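Local atomic coordinates of type II restriction enzyme ngomi (Neisseria gonorrhoeae, PDB entry 1FIU), a protein that recognises the double-stranded DNA sequence 5'-GCCGGC-3' as a homotetramer and cleaves it after the first G, using magnesium ions. Residues I[23-26]-I[27-31]; I[102-105]-I[106-110]; I[150-153]-I[154-157]; I[194-197]-I[198-201]; I[243-246]-I[247-250]. All coordinates share one frame; numbering follows the deposited sequence.

All five contacts are local, each within one continuous run of the chain, and no two of them touch. Contact 4 lies at the DNA: Arg194 and Asn197 bind nucleotides directly, and the side chain of Glu201 is about 4 Å from a bound magnesium ion. Contact 2 lies near it, about 8 Å away at the nearest atoms, with the Ile105 side chain about 11 Å from a magnesium ion. Contacts 1 and 5 share one side of the chain's centre, their nearest atoms about 7 Å apart. Contact 3 is remote, its nearest atom about 34 Å from the DNA. Contacts 3 and 5 both touch the second subunit.

Contact 1: I[23-26]-I[27-31]; sequences ATNN and RGVVS
Asn25 and Val29 run alongside each other in the same direction at the end of a 3:5 beta-hairpin. Its type I turn runs from Asn25 to Gly28, with Gly28 in the G1 bulge position. The hairpin lies in the loop between helices 4-18 and 38-50, and one beta bridge joins Thr24 and Val30. The carboxamide of Asn25 is folded back over the turn. Its CG is tucked over the main chain (chi1 69°), which brings OD1 to the amide of Arg27 inside the turn and of Val29 just after it. Asn25 OD1 accepts from Arg27 N at 2.9 Å, an Asx turn, and from Val29 N at 3.0 Å. The two donors come from opposite faces of the amide plane, and two bonds thus grip one oxygen. The main chain of Asn25 is held as well: its O accepts from Gly28 N, and its N donates to Val29 O. Gly28 takes a left-handed backbone (phi 83°) in the bulge.

Thr24 and Val30 meet at an oblique angle. Thr24 OG1 touches Val30 CG2 at 3.6 Å, while Thr24 CG2 rests on the backbone of Gly28. Asn26 and Arg27 run alongside each other at the exposed end, their amide and guanidinium planes 90° apart. Towards the protein body, Val29 packs on Phe41 and Val30 on Ala44, both of helix 38-50. Lys45 of the same helix donates to Gly28 O. Ser31 OG, which is also bonded to Ile21 O, accepts from Ala23 N at 3.0 Å, and Ser31 N returns a bond of 2.8 Å to Ala23 O.

Contact 2: I[102-105]-I[106-110]; sequences RLEI and ARYQQ
This is a short 3-10 turn with a charged and phenolic cluster on its side, set in the loop between strand 92-96 and helix 113-121. Glu104 is the central residue. It reaches forward along the chain to both Arg107 and Tyr108. The backbone shows i to i+3 bonding: Ala106 N to Leu103 O, Arg107 N to Glu104 O at 3.0 Å, and Tyr108 N to Ile105 O at 3.1 Å.

The Glu104 chain is bent at chi2 (68°), which curls the carboxylate forward over Arg107 and Tyr108. Glu104 OE2 takes the hydroxyl proton of Tyr108 in a bond of 2.7 Å from Tyr108 OH, met almost in line with the C-O bond. Glu104 OE2 also forms a salt bridge with Arg107 NH2 at 2.9 Å, but the hydrogen bond within it is weak and strongly bent. The carboxylate and guanidinium planes are 63° apart, and Glu104 OE1 lies over one face of the guanidinium, 3.1 Å from Arg107 CZ. The Tyr108 ring presents its edge to OE2. Arg107 CB lies over one face of that ring.

On the other side of the turn, Ile105 packs on Leu114 and Ala106 on Thr115, both of helix 113-121. Tyr108 rests on strands 141-145 and 179-187. Lys95 makes a further salt bridge to Glu104 OE2. With two cationic partners and a phenol donor around it, the buried carboxylate is probably stabilised as the anion, and its charge probably offsets the closeness of Lys95 and Arg107.

Contact 3: I[150-153]-I[154-157]; sequences DAEI and NRNE
Arg155 grips Glu152 side-on, with two nitrogens each meeting a separate carboxylate oxygen. Arg155 NE donates to Glu152 OE1 at 3.0 Å and Arg155 NH2 to Glu152 OE2 at 2.9 Å. Both bonds are fairly straight, and both oxygens lie close to the guanidinium plane. OE2 uses its syn lone pair, whereas NE meets OE1 on the syn side but well out of the carboxylate plane. The two flat groups are therefore not coplanar; their planes are 38° apart. The side chains run alongside each other and point the same way. Glu152 bends at chi2 (55°), and Arg155 bends at both chi2 and chi3, which turns NE and NH2 towards the acid.

The backbone behind this pair is the end of helix 150-153. Asn154 is the first residue to leave helical angles, yet its N still bonds to Asp150 O at 2.8 Å. Arg155 N donates to Glu152 O at 3.1 Å. Water 1 lies 3.0 Å from Ile153 O and accepts from Glu157 N at 2.9 Å.

Further out, Asn154 OD1 accepts from the backbone N of Leu159 and Val160, and Asp150 is paired with Arg171. His86 of the second subunit donates to Ile153 O, and Lys83 of that subunit makes a salt bridge with Glu157. The paired geometry probably lets the charges of Glu152 and Arg155 compensate each other at the surface. It also fixes the rotation of both flat groups where the chain leaves the helix beside the neighbouring subunit.

Contact 4: I[194-197]-I[198-201]; sequences RAQN and ARSE. With nucleotides of chain D.
Gln196 and Arg199 are joined by a side-chain hydrogen bond at the start of helix 197-208. OE1 of Gln196 accepts from Arg199 NE at 2.8 Å, in the carbonyl plane. Amide and guanidinium are nearly coplanar, 13° apart, and run side by side. Arg199 NH1 also pairs with Glu237, and its NH2 donates to Ser230 O and Leu233 O.

Backbone bonds form the first turn of the helix. Ser200 N reaches Gln196 O at 3.2 Å and Glu201 N reaches Asn197 O at 3.0 Å. The CB and CG of Glu201 also pass close to Asn197 O.

Two residues bind the DNA of chain D. The extended chain of Arg194 carries its guanidinium to the edge of guanine DG3. Arg194 NE donates to DG3 O6 at 3.1 Å and Arg194 NH2 to DG3 N7 at 3.0 Å. One face of the guanidinium lies against C2' of DC2. Asn197 ND2 donates to OP1 of DC1 at 2.9 Å, while its OD1 accepts from Lys187.

Arg194 thus reads the guanine Hoogsteen edge, whereas Asn197 holds the terminal 5'-phosphate of the cleaved strand. With the Glu201 side chain about 4 Å from a bound magnesium ion, the helix start lies at the cleavage site.

Contact 5: I[243-246]-I[247-250]; sequences HFAL and YELE
Helix 246-256 starts directly after Ala245, its N-cap residue, with Leu249 N bonded to Ala245 O at 3.0 Å and Glu250 N to Leu246 O at 2.9 Å. Before it, the chain leaves strand 240-243 and turns at Phe244. The side chains of His243 and Leu249 meet across this turn at about a right angle. Leu249 CD2 sits over the imidazole face, 3.9 Å from the His243 ring centroid and 11° off the ring normal. This is a CH-pi contact, with the methyl almost over the middle of the ring. The CG of His243 is anti to the backbone N (chi1 -166°), which directs the ring towards the helix. At its edge, in plane, the ring meets the backbone of Ala245 and Leu246. His243 NE2 is hydrogen-bonded to Glu222 O, which is consistent with a fixed ring orientation.

The arrangement is a strand-to-helix junction in the PD-(D/E)XK nuclease fold. Strand 240-243 lies in the mixed sheet between 215-220 and the outermost strand 274-276. Asp276 OD1 accepts from Leu246 N in the first turn of the helix. Leu246 and Leu249 pack on Phe265 of helix 259-270, and Leu246 also touches Tyr167 of the second subunit.

On another side of the helix, Glu248 bends at chi2 and folds back to the N-cap. Glu248 OE1 lies 3.4 Å from Ala245 CB, while the carboxylate is paired with Arg9 through a salt bridge. Glu250 OE2 is hydrogen-bonded to Tyr266 OH of helix 259-270.

Contact 1: I[23-26]-I[27-31]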
# COMPACT_ATOMS: atom_id res chain seq x y z
N ALA I 23 -26.76 11.52 -26.67
CA ALA I 23 -27.57 12.26 -27.65
C ALA I 23 -26.97 13.65 -27.78
O ALA I 23 -25.92 13.94 -27.19
CB ALA I 23 -29.01 12.35 -27.20
N THR I 24 -27.62 14.51 -28.56
CA THR I 24 -27.12 15.87 -28.78
C THR I 24 -28.21 16.85 -28.37
O THR I 24 -29.38 16.61 -28.68
CB THR I 24 -26.79 16.08 -30.28
OG1 THR I 24 -25.85 15.09 -30.72
CG2 THR I 24 -26.21 17.45 -30.52
N ASN I 25 -27.86 17.93 -27.66
CA ASN I 25 -28.92 18.87 -27.30
C ASN I 25 -29.12 19.91 -28.40
O ASN I 25 -28.42 19.87 -29.43
CB ASN I 25 -28.69 19.55 -25.93
CG ASN I 25 -27.52 20.52 -25.91
OD1 ASN I 25 -26.98 20.91 -26.94
ND2 ASN I 25 -27.15 20.94 -24.71
N ASN I 26 -30.06 20.83 -28.21
CA ASN I 26 -30.33 21.82 -29.25
C ASN I 26 -29.27 22.92 -29.44
O ASN I 26 -29.49 23.85 -30.24
CB ASN I 26 -31.73 22.43 -29.06
CG ASN I 26 -31.87 23.22 -27.79
OD1 ASN I 26 -30.88 23.59 -27.15
ND2 ASN I 26 -33.11 23.52 -27.42
N ARG I 27 -28.16 22.82 -28.72
CA ARG I 27 -27.05 23.78 -28.86
C ARG I 27 -25.85 23.02 -29.44
O ARG I 27 -24.73 23.53 -29.50
CB ARG I 27 -26.69 24.41 -27.52
CG ARG I 27 -27.78 25.29 -26.98
CD ARG I 27 -27.40 25.98 -25.68
NE ARG I 27 -28.59 26.61 -25.12
CZ ARG I 27 -29.06 27.81 -25.48
NH1 ARG I 27 -28.42 28.53 -26.40
NH2 ARG I 27 -30.19 28.25 -24.96
N GLY I 28 -26.10 21.79 -29.87
CA GLY I 28 -25.06 20.99 -30.49
C GLY I 28 -24.09 20.25 -29.58
O GLY I 28 -23.14 19.64 -30.07
N VAL I 29 -24.34 20.27 -28.28
CA VAL I 29 -23.44 19.59 -27.33
C VAL I 29 -23.84 18.13 -27.11
O VAL I 29 -24.99 17.85 -26.75
CB VAL I 29 -23.47 20.26 -25.94
CG1 VAL I 29 -22.39 19.62 -25.05
CG2 VAL I 29 -23.24 21.78 -26.05
N VAL I 30 -22.91 17.21 -27.35
CA VAL I 30 -23.19 15.79 -27.15
C VAL I 30 -23.15 15.52 -25.64
O VAL I 30 -22.35 16.11 -24.91
CB VAL I 30 -22.19 14.93 -27.95
CG1 VAL I 30 -22.38 13.44 -27.65
CG2 VAL I 30 -22.44 15.20 -29.43
N SER I 31 -24.04 14.65 -25.18
CA SER I 31 -24.23 14.41 -23.75
C SER I 31 -23.10 13.85 -22.90
O SER I 31 -23.24 13.81 -21.67
CB SER I 31 -25.48 13.56 -23.53
OG SER I 31 -25.32 12.32 -24.17

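Contact 2: I[102-105]-I[106-110]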
# COMPACT_ATOMS: atom_id res chain seq x y z
N ARG I 102 -25.18 -1.84 1.33
CA ARG I 102 -24.04 -1.68 2.21
C ARG I 102 -23.66 -3.11 2.63
O ARG I 102 -24.53 -3.92 2.94
CB ARG I 102 -24.43 -0.83 3.42
CG ARG I 102 -24.98 0.53 3.01
CD ARG I 102 -25.66 1.27 4.17
NE ARG I 102 -26.48 2.38 3.69
CZ ARG I 102 -27.26 3.13 4.46
NH1 ARG I 102 -27.34 2.89 5.77
NH2 ARG I 102 -27.98 4.11 3.93
N LEU I 103 -22.37 -3.41 2.62
CA LEU I 103 -21.90 -4.74 2.98
C LEU I 103 -22.32 -5.81 1.97
O LEU I 103 -22.30 -7.00 2.28
CB LEU I 103 -22.37 -5.14 4.38
CG LEU I 103 -21.70 -4.46 5.58
CD1 LEU I 103 -22.20 -5.11 6.87
CD2 LEU I 103 -20.17 -4.59 5.49
N GLU I 104 -22.71 -5.40 0.76
CA GLU I 104 -23.07 -6.36 -0.28
C GLU I 104 -21.84 -7.23 -0.54
O GLU I 104 -21.97 -8.44 -0.71
CB GLU I 104 -23.47 -5.63 -1.57
CG GLU I 104 -23.53 -6.51 -2.85
CD GLU I 104 -24.65 -7.53 -2.85
OE1 GLU I 104 -25.64 -7.36 -2.10
OE2 GLU I 104 -24.57 -8.52 -3.63
N ILE I 105 -20.65 -6.63 -0.55
CA ILE I 105 -19.45 -7.43 -0.80
C ILE I 105 -19.18 -8.46 0.27
O ILE I 105 -18.46 -9.43 0.00
CB ILE I 105 -18.12 -6.62 -0.96
CG1 ILE I 105 -17.87 -5.76 0.26
CG2 ILE I 105 -18.11 -5.85 -2.27
CD1 ILE I 105 -16.46 -5.25 0.32
N ALA I 106 -19.73 -8.28 1.48
CA ALA I 106 -19.51 -9.27 2.54
C ALA I 106 -20.33 -10.53 2.30
O ALA I 106 -20.21 -11.50 3.06
CB ALA I 106 -19.83 -8.69 3.92
N ARG I 107 -21.15 -10.53 1.26
CA ARG I 107 -21.90 -11.74 0.94
C ARG I 107 -21.01 -12.69 0.15
O ARG I 107 -21.40 -13.82 -0.13
CB ARG I 107 -23.15 -11.41 0.11
CG ARG I 107 -24.02 -10.35 0.77
CD ARG I 107 -25.47 -10.41 0.32
NE ARG I 107 -25.64 -10.31 -1.12
CZ ARG I 107 -26.82 -10.22 -1.72
NH1 ARG I 107 -27.93 -10.24 -0.99
NH2 ARG I 107 -26.90 -10.12 -3.04
N TYR I 108 -19.80 -12.23 -0.19
CA TYR I 108 -18.87 -13.05 -0.97
C TYR I 108 -17.68 -13.49 -0.16
O TYR I 108 -17.22 -12.80 0.76
CB TYR I 108 -18.45 -12.28 -2.23
CG TYR I 108 -19.70 -11.86 -2.96
CD1 TYR I 108 -20.16 -10.56 -2.88
CD2 TYR I 108 -20.51 -12.82 -3.57
CE1 TYR I 108 -21.44 -10.21 -3.38
CE2 TYR I 108 -21.78 -12.49 -4.06
CZ TYR I 108 -22.24 -11.19 -3.95
OH TYR I 108 -23.51 -10.87 -4.38
N GLN I 109 -17.21 -14.66 -0.50
CA GLN I 109 -16.16 -15.30 0.25
C GLN I 109 -14.94 -14.50 0.67
O GLN I 109 -14.58 -14.49 1.84
CB GLN I 109 -15.73 -16.53 -0.51
CG GLN I 109 -15.25 -17.60 0.37
CD GLN I 109 -15.09 -18.90 -0.38
OE1 GLN I 109 -16.05 -19.43 -0.97
NE2 GLN I 109 -13.88 -19.42 -0.37
N GLN I 110 -14.31 -13.81 -0.28
CA GLN I 110 -13.10 -13.08 0.05
C GLN I 110 -13.28 -11.91 0.99
O GLN I 110 -12.30 -11.42 1.53
CB GLN I 110 -12.39 -12.58 -1.21
CG GLN I 110 -12.22 -13.64 -2.28
CD GLN I 110 -13.24 -13.48 -3.37
OE1 GLN I 110 -14.45 -13.61 -3.14
NE2 GLN I 110 -12.76 -13.15 -4.58

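Contact 3: I[150-153]-I[154-157]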
# COMPACT_ATOMS: atom_id res chain seq x y z
N ASP I 150 -19.46 -31.53 -5.45
CA ASP I 150 -18.36 -32.48 -5.52
C ASP I 150 -18.46 -33.30 -6.82
O ASP I 150 -17.44 -33.67 -7.40
CB ASP I 150 -18.41 -33.41 -4.30
CG ASP I 150 -17.89 -32.74 -3.05
OD1 ASP I 150 -17.55 -31.54 -3.10
OD2 ASP I 150 -17.81 -33.44 -2.01
N ALA I 151 -19.68 -33.58 -7.28
CA ALA I 151 -19.86 -34.34 -8.50
C ALA I 151 -19.36 -33.60 -9.75
O ALA I 151 -19.02 -34.24 -10.74
CB ALA I 151 -21.37 -34.72 -8.67
N GLU I 152 -19.34 -32.25 -9.68
CA GLU I 152 -18.83 -31.45 -10.79
C GLU I 152 -17.30 -31.54 -10.76
O GLU I 152 -16.63 -31.73 -11.79
CB GLU I 152 -19.30 -29.99 -10.66
CG GLU I 152 -18.67 -29.01 -11.66
CD GLU I 152 -18.85 -29.43 -13.10
OE1 GLU I 152 -19.81 -30.21 -13.38
OE2 GLU I 152 -18.05 -28.98 -13.96
N ILE I 153 -16.74 -31.39 -9.57
CA ILE I 153 -15.29 -31.50 -9.42
C ILE I 153 -14.88 -32.89 -9.89
O ILE I 153 -13.88 -33.06 -10.60
CB ILE I 153 -14.85 -31.28 -7.93
CG1 ILE I 153 -15.05 -29.80 -7.57
CG2 ILE I 153 -13.34 -31.66 -7.72
CD1 ILE I 153 -14.97 -29.49 -6.08
N ASN I 154 -15.68 -33.89 -9.53
CA ASN I 154 -15.39 -35.27 -9.87
C ASN I 154 -16.00 -35.73 -11.19
O ASN I 154 -16.05 -36.92 -11.48
CB ASN I 154 -15.92 -36.20 -8.77
CG ASN I 154 -15.20 -36.04 -7.45
OD1 ASN I 154 -14.02 -35.67 -7.40
ND2 ASN I 154 -15.89 -36.38 -6.35
N ARG I 155 -16.42 -34.78 -12.03
CA ARG I 155 -17.11 -35.17 -13.26
C ARG I 155 -16.42 -36.24 -14.10
O ARG I 155 -17.08 -37.18 -14.59
CB ARG I 155 -17.38 -33.92 -14.11
CG ARG I 155 -18.14 -34.21 -15.39
CD ARG I 155 -19.26 -33.20 -15.57
NE ARG I 155 -18.79 -31.82 -15.64
CZ ARG I 155 -18.13 -31.29 -16.66
NH1 ARG I 155 -17.83 -32.02 -17.73
NH2 ARG I 155 -17.77 -30.01 -16.61
N ASN I 156 -15.10 -36.15 -14.24
CA ASN I 156 -14.39 -37.12 -15.05
C ASN I 156 -13.61 -38.19 -14.27
O ASN I 156 -13.40 -39.31 -14.76
CB ASN I 156 -13.43 -36.39 -16.02
CG ASN I 156 -14.17 -35.41 -16.95
OD1 ASN I 156 -15.24 -35.71 -17.47
ND2 ASN I 156 -13.57 -34.23 -17.17
N GLU I 157 -13.20 -37.86 -13.05
CA GLU I 157 -12.39 -38.75 -12.23
C GLU I 157 -12.75 -38.51 -10.77
O GLU I 157 -13.18 -37.42 -10.41
CB GLU I 157 -10.91 -38.43 -12.40
CG GLU I 157 -10.38 -38.39 -13.81
CD GLU I 157 -8.92 -37.95 -13.85
OE1 GLU I 157 -8.02 -38.81 -13.74
OE2 GLU I 157 -8.67 -36.72 -13.98
O HOH W 1 -13.05 -34.98 -12.69

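Contact 4: I[194-197]-I[198-201]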
# COMPACT_ATOMS: atom_id res chain seq x y z
N ARG I 194 -13.05 13.55 -8.78
CA ARG I 194 -14.01 12.51 -8.41
C ARG I 194 -13.67 11.12 -8.98
O ARG I 194 -14.19 10.12 -8.51
CB ARG I 194 -15.44 12.93 -8.84
CG ARG I 194 -15.65 13.28 -10.32
CD ARG I 194 -17.18 13.66 -10.53
NE ARG I 194 -17.49 14.23 -11.85
CZ ARG I 194 -17.62 13.54 -12.97
NH1 ARG I 194 -17.48 12.21 -12.98
NH2 ARG I 194 -17.87 14.18 -14.12
N ALA I 195 -12.79 11.04 -9.97
CA ALA I 195 -12.46 9.74 -10.53
C ALA I 195 -11.58 8.90 -9.61
O ALA I 195 -11.47 7.69 -9.78
CB ALA I 195 -11.76 9.91 -11.91
N GLN I 196 -10.97 9.55 -8.63
CA GLN I 196 -10.06 8.85 -7.73
C GLN I 196 -10.73 7.88 -6.78
O GLN I 196 -10.04 7.07 -6.13
CB GLN I 196 -9.20 9.85 -6.93
CG GLN I 196 -8.42 10.82 -7.84
CD GLN I 196 -7.67 10.14 -8.98
OE1 GLN I 196 -6.98 9.14 -8.79
NE2 GLN I 196 -7.80 10.69 -10.19
N ASN I 197 -12.05 7.94 -6.66
CA ASN I 197 -12.70 6.96 -5.79
C ASN I 197 -12.55 5.54 -6.37
O ASN I 197 -12.67 4.57 -5.62
CB ASN I 197 -14.18 7.30 -5.49
CG ASN I 197 -15.11 7.25 -6.72
OD1 ASN I 197 -14.56 7.22 -7.92
ND2 ASN I 197 -16.36 7.27 -6.56
N ALA I 198 -12.23 5.41 -7.67
CA ALA I 198 -12.01 4.07 -8.26
C ALA I 198 -10.71 3.51 -7.66
O ALA I 198 -10.58 2.30 -7.45
CB ALA I 198 -11.90 4.17 -9.79
N ARG I 199 -9.75 4.39 -7.39
CA ARG I 199 -8.50 3.95 -6.80
C ARG I 199 -8.66 3.56 -5.33
O ARG I 199 -8.08 2.55 -4.89
CB ARG I 199 -7.41 5.04 -6.91
CG ARG I 199 -6.93 5.31 -8.34
CD ARG I 199 -5.74 6.28 -8.37
NE ARG I 199 -5.50 6.88 -9.69
CZ ARG I 199 -4.72 6.39 -10.64
NH1 ARG I 199 -4.05 5.24 -10.47
NH2 ARG I 199 -4.57 7.06 -11.78
N SER I 200 -9.42 4.34 -4.56
CA SER I 200 -9.57 4.01 -3.16
C SER I 200 -10.39 2.73 -3.00
O SER I 200 -10.08 1.90 -2.12
CB SER I 200 -10.18 5.18 -2.38
OG SER I 200 -11.42 5.56 -2.93
N GLU I 201 -11.40 2.55 -3.85
CA GLU I 201 -12.20 1.33 -3.77
C GLU I 201 -11.32 0.13 -4.17
O GLU I 201 -11.38 -0.92 -3.53
CB GLU I 201 -13.47 1.47 -4.63
CG GLU I 201 -14.51 2.32 -3.87
CD GLU I 201 -15.79 2.64 -4.66
OE1 GLU I 201 -16.36 1.72 -5.29
OE2 GLU I 201 -16.23 3.82 -4.62
P DC D 2 -21.18 8.69 -13.03
OP1 DC D 2 -21.29 7.85 -14.23
OP2 DC D 2 -19.89 8.79 -12.29
O5' DC D 2 -21.57 10.19 -13.41
C5' DC D 2 -22.80 10.44 -14.07
C4' DC D 2 -22.99 11.92 -14.30
O4' DC D 2 -23.09 12.63 -13.05
C3' DC D 2 -21.91 12.61 -15.13
O3' DC D 2 -22.61 13.27 -16.22
C2' DC D 2 -21.17 13.48 -14.12
C1' DC D 2 -22.19 13.74 -13.03
N1 DC D 2 -21.63 13.82 -11.67
C2 DC D 2 -21.73 15.04 -10.95
O2 DC D 2 -22.38 16.00 -11.47
N3 DC D 2 -21.14 15.14 -9.72
C4 DC D 2 -20.50 14.07 -9.19
N4 DC D 2 -19.91 14.21 -7.98
C5 DC D 2 -20.43 12.82 -9.88
C6 DC D 2 -21.00 12.74 -11.11
P DG D 3 -22.16 14.70 -16.83
OP1 DG D 3 -23.09 14.86 -17.96
OP2 DG D 3 -20.69 14.83 -17.07
O5' DG D 3 -22.51 15.75 -15.69
C5' DG D 3 -23.84 16.21 -15.47
C4' DG D 3 -23.86 17.72 -15.46
O4' DG D 3 -23.14 18.22 -14.31
C3' DG D 3 -23.20 18.38 -16.67
O3' DG D 3 -23.97 19.53 -17.03
C2' DG D 3 -21.79 18.68 -16.20
C1' DG D 3 -21.92 18.85 -14.70
N9 DG D 3 -20.84 18.21 -13.95
C8 DG D 3 -20.12 17.10 -14.32
N7 DG D 3 -19.20 16.77 -13.45
C5 DG D 3 -19.33 17.71 -12.43
C6 DG D 3 -18.62 17.86 -11.21
O6 DG D 3 -17.72 17.14 -10.76
N1 DG D 3 -19.06 18.97 -10.49
C2 DG D 3 -20.09 19.81 -10.89
N2 DG D 3 -20.38 20.83 -10.06
N3 DG D 3 -20.77 19.66 -12.00
C4 DG D 3 -20.34 18.61 -12.73
OP3 DC D 1 -20.10 6.28 -6.57
P DC D 1 -19.89 6.49 -8.05
OP1 DC D 1 -18.67 7.33 -8.39
OP2 DC D 1 -19.98 5.22 -8.86
O5' DC D 1 -21.15 7.39 -8.56
C5' DC D 1 -22.33 6.76 -9.08
C4' DC D 1 -23.18 7.77 -9.81
O4' DC D 1 -23.80 8.64 -8.83
C3' DC D 1 -22.39 8.71 -10.72
O3' DC D 1 -22.38 8.25 -12.05
C2' DC D 1 -23.11 10.05 -10.61
C1' DC D 1 -23.89 9.98 -9.32
N1 DC D 1 -23.26 10.87 -8.31
C2 DC D 1 -23.73 12.17 -8.17
O2 DC D 1 -24.62 12.55 -8.94
N3 DC D 1 -23.20 12.98 -7.21
C4 DC D 1 -22.22 12.53 -6.43
N4 DC D 1 -21.73 13.36 -5.50
C5 DC D 1 -21.69 11.21 -6.56
C6 DC D 1 -22.24 10.42 -7.51

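Contact 5: I[243-246]-I[247-250]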
# COMPACT_ATOMS: atom_id res chain seq x y z
N HIS I 243 -12.86 1.69 -22.59
CA HIS I 243 -13.60 2.81 -23.16
C HIS I 243 -14.83 2.30 -23.91
O HIS I 243 -14.75 1.31 -24.65
CB HIS I 243 -12.69 3.62 -24.11
CG HIS I 243 -13.25 4.97 -24.48
ND1 HIS I 243 -13.99 5.19 -25.62
CD2 HIS I 243 -13.25 6.14 -23.80
CE1 HIS I 243 -14.42 6.44 -25.63
NE2 HIS I 243 -13.98 7.04 -24.53
N PHE I 244 -15.95 3.01 -23.76
CA PHE I 244 -17.19 2.61 -24.40
C PHE I 244 -17.18 2.64 -25.92
O PHE I 244 -18.01 2.00 -26.56
CB PHE I 244 -18.37 3.45 -23.87
CG PHE I 244 -18.70 4.67 -24.69
CD1 PHE I 244 -19.96 4.81 -25.26
CD2 PHE I 244 -17.76 5.70 -24.87
CE1 PHE I 244 -20.30 5.97 -25.98
CE2 PHE I 244 -18.10 6.86 -25.60
CZ PHE I 244 -19.36 6.98 -26.14
N ALA I 245 -16.22 3.36 -26.51
CA ALA I 245 -16.14 3.45 -27.97
C ALA I 245 -14.71 3.77 -28.37
O ALA I 245 -14.42 4.81 -28.97
CB ALA I 245 -17.10 4.56 -28.45
N LEU I 246 -13.82 2.85 -28.08
CA LEU I 246 -12.42 3.09 -28.33
C LEU I 246 -12.03 3.32 -29.79
O LEU I 246 -11.24 4.22 -30.07
CB LEU I 246 -11.57 1.94 -27.76
CG LEU I 246 -10.08 2.31 -27.66
CD1 LEU I 246 -9.80 3.11 -26.39
CD2 LEU I 246 -9.25 1.05 -27.67
N TYR I 247 -12.57 2.49 -30.69
CA TYR I 247 -12.25 2.59 -32.11
C TYR I 247 -12.65 3.95 -32.66
O TYR I 247 -11.90 4.56 -33.44
CB TYR I 247 -12.98 1.49 -32.88
CG TYR I 247 -12.76 0.10 -32.31
CD1 TYR I 247 -13.76 -0.88 -32.41
CD2 TYR I 247 -11.58 -0.23 -31.64
CE1 TYR I 247 -13.59 -2.14 -31.84
CE2 TYR I 247 -11.39 -1.50 -31.06
CZ TYR I 247 -12.41 -2.44 -31.17
OH TYR I 247 -12.28 -3.67 -30.57
N GLU I 248 -13.83 4.42 -32.26
CA GLU I 248 -14.34 5.70 -32.71
C GLU I 248 -13.52 6.85 -32.14
O GLU I 248 -13.25 7.84 -32.84
CB GLU I 248 -15.81 5.83 -32.34
CG GLU I 248 -16.71 4.79 -33.00
CD GLU I 248 -16.65 3.39 -32.37
OE1 GLU I 248 -15.93 3.20 -31.35
OE2 GLU I 248 -17.33 2.48 -32.90
N LEU I 249 -13.11 6.74 -30.87
CA LEU I 249 -12.26 7.75 -30.24
C LEU I 249 -10.95 7.84 -31.03
O LEU I 249 -10.48 8.94 -31.34
CB LEU I 249 -11.94 7.37 -28.79
CG LEU I 249 -10.88 8.19 -28.05
CD1 LEU I 249 -11.18 9.70 -28.06
CD2 LEU I 249 -10.85 7.70 -26.60
N GLU I 250 -10.36 6.69 -31.34
CA GLU I 250 -9.10 6.66 -32.07
C GLU I 250 -9.27 7.30 -33.45
O GLU I 250 -8.41 8.08 -33.88
CB GLU I 250 -8.60 5.22 -32.24
CG GLU I 250 -7.24 5.12 -32.93
CD GLU I 250 -6.79 3.67 -33.15
OE1 GLU I 250 -7.65 2.78 -33.35
OE2 GLU I 250 -5.57 3.43 -33.13